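Local structure of histidine phosphotransfer protein (Medicago truncatula, 4G78) at residues D52-L57 / H80-S85; A91-N96 / Q121-L126. The protein probably relays phosphoryl groups from cytokinin sensor histidine kinases to response regulators in a plant two-component pathway. One frame throughout, in Å; residues are numbered along the deposited sequence. Where two conformers were deposited one is given.

Contact 1: D52-L57 / H80-S85; sequences DDSEKL and HQQKGS
Gln82 reaches across from helix 72-89 to Ser54 on helix 41-66, and one hydrogen bond joins them. Its NE2 donates to Ser54 OG at 2.9 Å, with an N-H...O angle of 162°. The hydroxyl lies close to the plane of the amide. Ser54 OG stands beside its own backbone N, and it also hydrogen-bonds to Phe50 O one turn earlier on its helix. The serine therefore ties the amide to the backbone of helix 41-66.

The apolar part of the contact is Leu57. Its CG is anti to the backbone N (chi1 -176°), which sets both methyls against Gln81 and Gln82. Leu57 CD1 rests against Gln81 CG at 3.7 Å. Leu57 CD2 lies 3.8 Å from Gln82 CB. The chain of Gln82 bends at chi2 (63°), and its OE1 comes to 3.6 Å from Leu57 CD1, a packing contact.

The two helices run antiparallel, with the axes of the two segments 10.7 Å apart at closest. Gln82 and Leu57 span most of this spacing. The CB of His80, the predicted phosphorylation site, is directed away from helix 41-66, and the residue is exposed. The buried amide of Gln82 is thus given a hydrogen-bond partner at the helix interface, while its aliphatic part and that of Gln81 pack on Leu57.

Contact 2: A91-N96 / Q121-L126; sequences AARVKN and QQEYSL
Glu123 OE1 takes a bond from Arg93 NE at 2.8 Å, the shortest polar bond between the two segments. Arg93 NH2 bonds to Glu123 OE2 at 3.0 Å and adds a weak bond to OE1. The arginine thus grips the carboxylate side-on, with one nitrogen for each oxygen. The fit is not flat: guanidinium and carboxylate planes are 48° apart. The NH2 bond to OE2 is the straighter, at 161°, and uses the syn lone pair. Glu123 bends at chi2 (-67°), which brings OE1 back to 3.3 Å from Arg93 CB.

Arg93 NH1 bonds to Gln21 O, and Tyr23 makes a cation-pi contact with the arginine. An alanine in place of Arg93 would probably leave the Glu123 carboxylate without its charged mate and Gln21 O without this donor.

Beside the salt bridge, Val94 CG2 packs on the backbone of helix 110-145, 3.8 Å from Glu123 O. Here the two antiparallel helix axes approach to 8.9 Å. Val94 also touches Ser86 of helix 72-89, and Tyr124 reaches Phe50 and Leu58 of helix 41-66. The contact joins helices 92-99 and 110-145, with helices 72-89 and 41-66 packed against it.

How the contacts relate
Contact 1 and contact 2 lie in one helical bundle, their centres about 11 Å apart. They come in series along the chain: contact 1 pairs helices 41-66 and 72-89, and contact 2 pairs helices 92-99 and 110-145. Helices 72-89 and 92-99 are consecutive. The contacts also touch directly. Tyr124 OH probably hydrogen-bonds to Glu55 OE2 at 2.7 Å, and Ser54 CB packs on Tyr124 CE1 at 3.5 Å. Lys128 forms a salt bridge with the same Glu55 oxygen. All four segments belong to the Hpt domain. The two contacts and the touches between them tie together four of its helices, including the one that carries the predicted phosphohistidine, His80.

Contact 1: D52-L57 / H80-S85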
loop_
_atom_site.group_PDB
_atom_site.type_symbol
_atom_site.label_atom_id
_atom_site.label_comp_id
_atom_site.label_asym_id
_atom_site.label_seq_id
_atom_site.Cartn_x
_atom_site.Cartn_y
_atom_site.Cartn_z
ATOM N N ASP A 52 -9.184 2.631 0.158
ATOM C CA ASP A 52 -10.463 2.599 0.826
ATOM C C ASP A 52 -10.695 1.227 1.486
ATOM O O ASP A 52 -11.103 1.134 2.656
ATOM C CB ASP A 52 -11.537 2.951 -0.195
ATOM C CG ASP A 52 -11.607 4.418 -0.585
ATOM O OD1 ASP A 52 -10.895 5.283 0.032
ATOM O OD2 ASP A 52 -12.281 4.675 -1.600
ATOM N N ASP A 53 -10.386 0.145 0.772
ATOM C CA ASP A 53 -10.542 -1.201 1.344
ATOM C C ASP A 53 -9.616 -1.415 2.512
ATOM O O ASP A 53 -9.986 -2.000 3.535
ATOM C CB ASP A 53 -10.340 -2.272 0.296
ATOM C CG ASP A 53 -11.557 -2.351 -0.721
ATOM O OD1 ASP A 53 -12.585 -1.698 -0.526
ATOM O OD2 ASP A 53 -11.352 -3.074 -1.676
ATOM N N SER A 54 -8.371 -0.956 2.380
ATOM C CA SER A 54 -7.388 -1.181 3.408
ATOM C C SER A 54 -7.747 -0.446 4.677
ATOM O O SER A 54 -7.561 -0.985 5.778
ATOM C CB SER A 54 -6.025 -0.714 2.932
ATOM O OG SER A 54 -5.509 -1.456 1.842
ATOM N N GLU A 55 -8.213 0.789 4.564
ATOM C CA GLU A 55 -8.493 1.565 5.787
ATOM C C GLU A 55 -9.653 0.940 6.531
ATOM O O GLU A 55 -9.633 0.867 7.777
ATOM C CB GLU A 55 -8.748 3.008 5.401
ATOM C CG GLU A 55 -7.408 3.659 4.992
ATOM C CD GLU A 55 -7.532 4.957 4.286
ATOM O OE1 GLU A 55 -8.532 5.639 4.463
ATOM O OE2 GLU A 55 -6.584 5.296 3.525
ATOM N N LYS A 56 -10.657 0.474 5.832
ATOM C CA LYS A 56 -11.758 -0.248 6.477
ATOM C C LYS A 56 -11.254 -1.481 7.141
ATOM O O LYS A 56 -11.656 -1.806 8.331
ATOM C CB LYS A 56 -12.857 -0.521 5.469
ATOM C CG LYS A 56 -13.736 0.658 5.140
ATOM C CD LYS A 56 -15.230 0.298 5.292
ATOM C CE LYS A 56 -16.083 1.456 4.856
ATOM N NZ LYS A 56 -16.252 2.473 5.960
ATOM N N LEU A 57 -10.417 -2.288 6.485
ATOM C CA LEU A 57 -9.910 -3.490 7.014
ATOM C C LEU A 57 -9.080 -3.271 8.267
ATOM O O LEU A 57 -9.199 -3.960 9.282
ATOM C CB LEU A 57 -9.204 -4.307 5.916
ATOM C CG LEU A 57 -8.690 -5.639 6.300
ATOM C CD1 LEU A 57 -8.545 -6.486 5.044
ATOM C CD2 LEU A 57 -7.350 -5.574 6.988
ATOM N N HIS A 80 -4.998 -12.179 5.995
ATOM C CA HIS A 80 -4.908 -12.838 4.735
ATOM C C HIS A 80 -5.543 -12.050 3.638
ATOM O O HIS A 80 -5.015 -11.927 2.500
ATOM C CB HIS A 80 -5.577 -14.231 4.855
ATOM C CG HIS A 80 -5.535 -15.050 3.621
ATOM N ND1 HIS A 80 -6.565 -15.280 2.657
ATOM C CD2 HIS A 80 -4.432 -15.712 3.186
ATOM C CE1 HIS A 80 -6.022 -16.019 1.720
ATOM N NE2 HIS A 80 -4.700 -16.299 1.992
ATOM N N GLN A 81 -6.705 -11.454 3.887
ATOM C CA GLN A 81 -7.359 -10.602 2.910
ATOM C C GLN A 81 -6.471 -9.424 2.567
ATOM O O GLN A 81 -6.308 -9.061 1.396
ATOM C CB GLN A 81 -8.745 -10.189 3.348
ATOM C CG GLN A 81 -9.411 -9.094 2.502
ATOM C CD GLN A 81 -9.869 -9.639 1.173
ATOM O OE1 GLN A 81 -10.234 -10.822 1.022
ATOM N NE2 GLN A 81 -9.901 -8.717 0.160
ATOM N N GLN A 82 -5.919 -8.748 3.590
ATOM C CA GLN A 82 -5.039 -7.605 3.319
ATOM C C GLN A 82 -3.795 -8.025 2.583
ATOM O O GLN A 82 -3.273 -7.257 1.757
ATOM C CB GLN A 82 -4.717 -6.880 4.622
ATOM C CG GLN A 82 -3.958 -5.586 4.411
ATOM C CD GLN A 82 -4.720 -4.552 3.648
ATOM O OE1 GLN A 82 -5.939 -4.410 3.802
ATOM N NE2 GLN A 82 -4.050 -3.762 2.790
ATOM N N LYS A 83 -3.273 -9.206 2.839
ATOM C CA LYS A 83 -2.095 -9.675 2.119
ATOM C C LYS A 83 -2.381 -9.715 0.625
ATOM O O LYS A 83 -1.587 -9.240 -0.184
ATOM C CB LYS A 83 -1.703 -11.059 2.630
ATOM C CG LYS A 83 -0.350 -11.508 2.104
ATOM C CD LYS A 83 -0.150 -12.984 2.358
ATOM C CE LYS A 83 0.029 -13.382 3.756
ATOM N NZ LYS A 83 0.592 -14.779 3.826
ATOM N N GLY A 84 -3.520 -10.330 0.238
ATOM C CA GLY A 84 -3.835 -10.459 -1.165
ATOM C C GLY A 84 -4.136 -9.095 -1.806
ATOM O O GLY A 84 -3.772 -8.841 -2.954
ATOM N N SER A 85 -4.793 -8.218 -1.075
ATOM C CA SER A 85 -5.075 -6.891 -1.581
ATOM C C SER A 85 -3.758 -6.134 -1.835
ATOM O O SER A 85 -3.566 -5.479 -2.861
ATOM C CB SER A 85 -5.927 -6.157 -0.560
ATOM O OG SER A 85 -6.209 -4.856 -0.870
#

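Contact 2: A91-N96 / Q121-L126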
loop_
_atom_site.group_PDB
_atom_site.type_symbol
_atom_site.label_atom_id
_atom_site.label_comp_id
_atom_site.label_asym_id
_atom_site.label_seq_id
_atom_site.Cartn_x
_atom_site.Cartn_y
_atom_site.Cartn_z
ATOM N N ALA A 91 2.221 -3.463 -3.054
ATOM C CA ALA A 91 2.563 -2.854 -1.757
ATOM C C ALA A 91 3.352 -3.892 -0.944
ATOM O O ALA A 91 2.816 -4.598 -0.099
ATOM C CB ALA A 91 1.311 -2.420 -1.053
ATOM N N ALA A 92 4.656 -4.006 -1.246
ATOM C CA ALA A 92 5.462 -5.121 -0.815
ATOM C C ALA A 92 5.657 -5.194 0.702
ATOM O O ALA A 92 5.495 -6.230 1.310
ATOM C CB ALA A 92 6.818 -5.073 -1.505
ATOM N N ARG A 93 6.038 -4.058 1.309
ATOM C CA ARG A 93 6.245 -4.044 2.760
ATOM C C ARG A 93 4.955 -4.297 3.493
ATOM O O ARG A 93 4.933 -4.998 4.522
ATOM C CB ARG A 93 6.966 -2.785 3.207
ATOM C CG ARG A 93 8.474 -2.855 3.043
ATOM C CD ARG A 93 9.161 -1.510 3.011
ATOM N NE ARG A 93 9.023 -0.789 4.274
ATOM C CZ ARG A 93 9.817 0.230 4.626
ATOM N NH1 ARG A 93 10.837 0.575 3.881
ATOM N NH2 ARG A 93 9.555 0.885 5.749
ATOM N N VAL A 94 3.830 -3.740 3.023
ATOM C CA VAL A 94 2.534 -3.994 3.660
ATOM C C VAL A 94 2.209 -5.483 3.554
ATOM O O VAL A 94 1.807 -6.122 4.544
ATOM C CB VAL A 94 1.447 -3.104 3.057
ATOM C CG1 VAL A 94 0.072 -3.489 3.639
ATOM C CG2 VAL A 94 1.701 -1.633 3.266
ATOM N N LYS A 95 2.363 -6.067 2.355
ATOM C CA LYS A 95 2.079 -7.482 2.146
ATOM C C LYS A 95 2.883 -8.335 3.116
ATOM O O LYS A 95 2.354 -9.307 3.699
ATOM C CB LYS A 95 2.407 -7.842 0.681
ATOM C CG LYS A 95 2.497 -9.319 0.406
ATOM C CD LYS A 95 2.946 -9.617 -0.986
ATOM C CE LYS A 95 3.706 -10.875 -1.158
ATOM N NZ LYS A 95 5.164 -10.819 -0.861
ATOM N N ASN A 96 4.163 -8.007 3.272
ATOM C CA ASN A 96 5.000 -8.865 4.062
ATOM C C ASN A 96 4.631 -8.760 5.523
ATOM O O ASN A 96 4.622 -9.778 6.238
ATOM C CB ASN A 96 6.441 -8.583 3.708
ATOM C CG ASN A 96 6.771 -9.033 2.252
ATOM O OD1 ASN A 96 6.094 -9.995 1.727
ATOM N ND2 ASN A 96 7.715 -8.442 1.636
ATOM N N GLN A 121 -0.142 -0.858 10.437
ATOM C CA GLN A 121 -0.629 0.499 10.344
ATOM C C GLN A 121 0.481 1.463 9.919
ATOM O O GLN A 121 0.254 2.354 9.086
ATOM C CB GLN A 121 -1.162 0.816 11.747
ATOM C CG GLN A 121 -2.531 0.667 12.153
ATOM C CD GLN A 121 -2.875 0.572 13.621
ATOM O OE1 GLN A 121 -3.946 0.106 13.986
ATOM N NE2 GLN A 121 -1.953 0.994 14.488
ATOM N N GLN A 122 1.670 1.272 10.494
ATOM C CA GLN A 122 2.857 2.109 10.186
ATOM C C GLN A 122 3.194 1.994 8.677
ATOM O O GLN A 122 3.414 2.985 7.996
ATOM C CB GLN A 122 4.088 1.721 11.001
ATOM C CG GLN A 122 5.392 2.504 10.731
ATOM C CD GLN A 122 6.342 2.710 11.898
ATOM O OE1 GLN A 122 6.982 3.752 11.784
ATOM N NE2 GLN A 122 6.298 1.739 12.775
ATOM N N GLU A 123 3.302 0.777 8.243
ATOM C CA GLU A 123 3.673 0.508 6.866
ATOM C C GLU A 123 2.631 1.013 5.899
ATOM O O GLU A 123 2.972 1.551 4.822
ATOM C CB GLU A 123 3.976 -0.957 6.668
ATOM C CG GLU A 123 5.283 -1.368 7.323
ATOM C CD GLU A 123 6.508 -0.767 6.712
ATOM O OE1 GLU A 123 6.491 -0.459 5.514
ATOM O OE2 GLU A 123 7.502 -0.531 7.443
ATOM N N TYR A 124 1.350 0.880 6.229
ATOM C CA TYR A 124 0.288 1.376 5.372
ATOM C C TYR A 124 0.391 2.887 5.248
ATOM O O TYR A 124 0.304 3.445 4.146
ATOM C CB TYR A 124 -1.080 0.941 5.906
ATOM C CG TYR A 124 -2.166 1.545 5.075
ATOM C CD1 TYR A 124 -2.464 1.062 3.804
ATOM C CD2 TYR A 124 -2.843 2.639 5.528
ATOM C CE1 TYR A 124 -3.421 1.684 2.998
ATOM C CE2 TYR A 124 -3.771 3.300 4.709
ATOM C CZ TYR A 124 -4.069 2.792 3.456
ATOM O OH TYR A 124 -4.988 3.380 2.613
ATOM N N SER A 125 0.567 3.578 6.365
ATOM C CA SER A 125 0.664 5.021 6.310
ATOM C C SER A 125 1.884 5.479 5.514
ATOM O O SER A 125 1.765 6.437 4.715
ATOM C CB SER A 125 0.679 5.575 7.737
ATOM O OG SER A 125 0.874 6.974 7.701
ATOM N N LEU A 126 3.004 4.824 5.683
ATOM C CA LEU A 126 4.218 5.178 4.912
ATOM C C LEU A 126 3.947 5.019 3.452
ATOM O O LEU A 126 4.329 5.861 2.609
ATOM C CB LEU A 126 5.406 4.311 5.341
ATOM C CG LEU A 126 6.003 4.623 6.704
ATOM C CD1 LEU A 126 6.913 3.527 7.148
ATOM C CD2 LEU A 126 6.769 6.001 6.598
#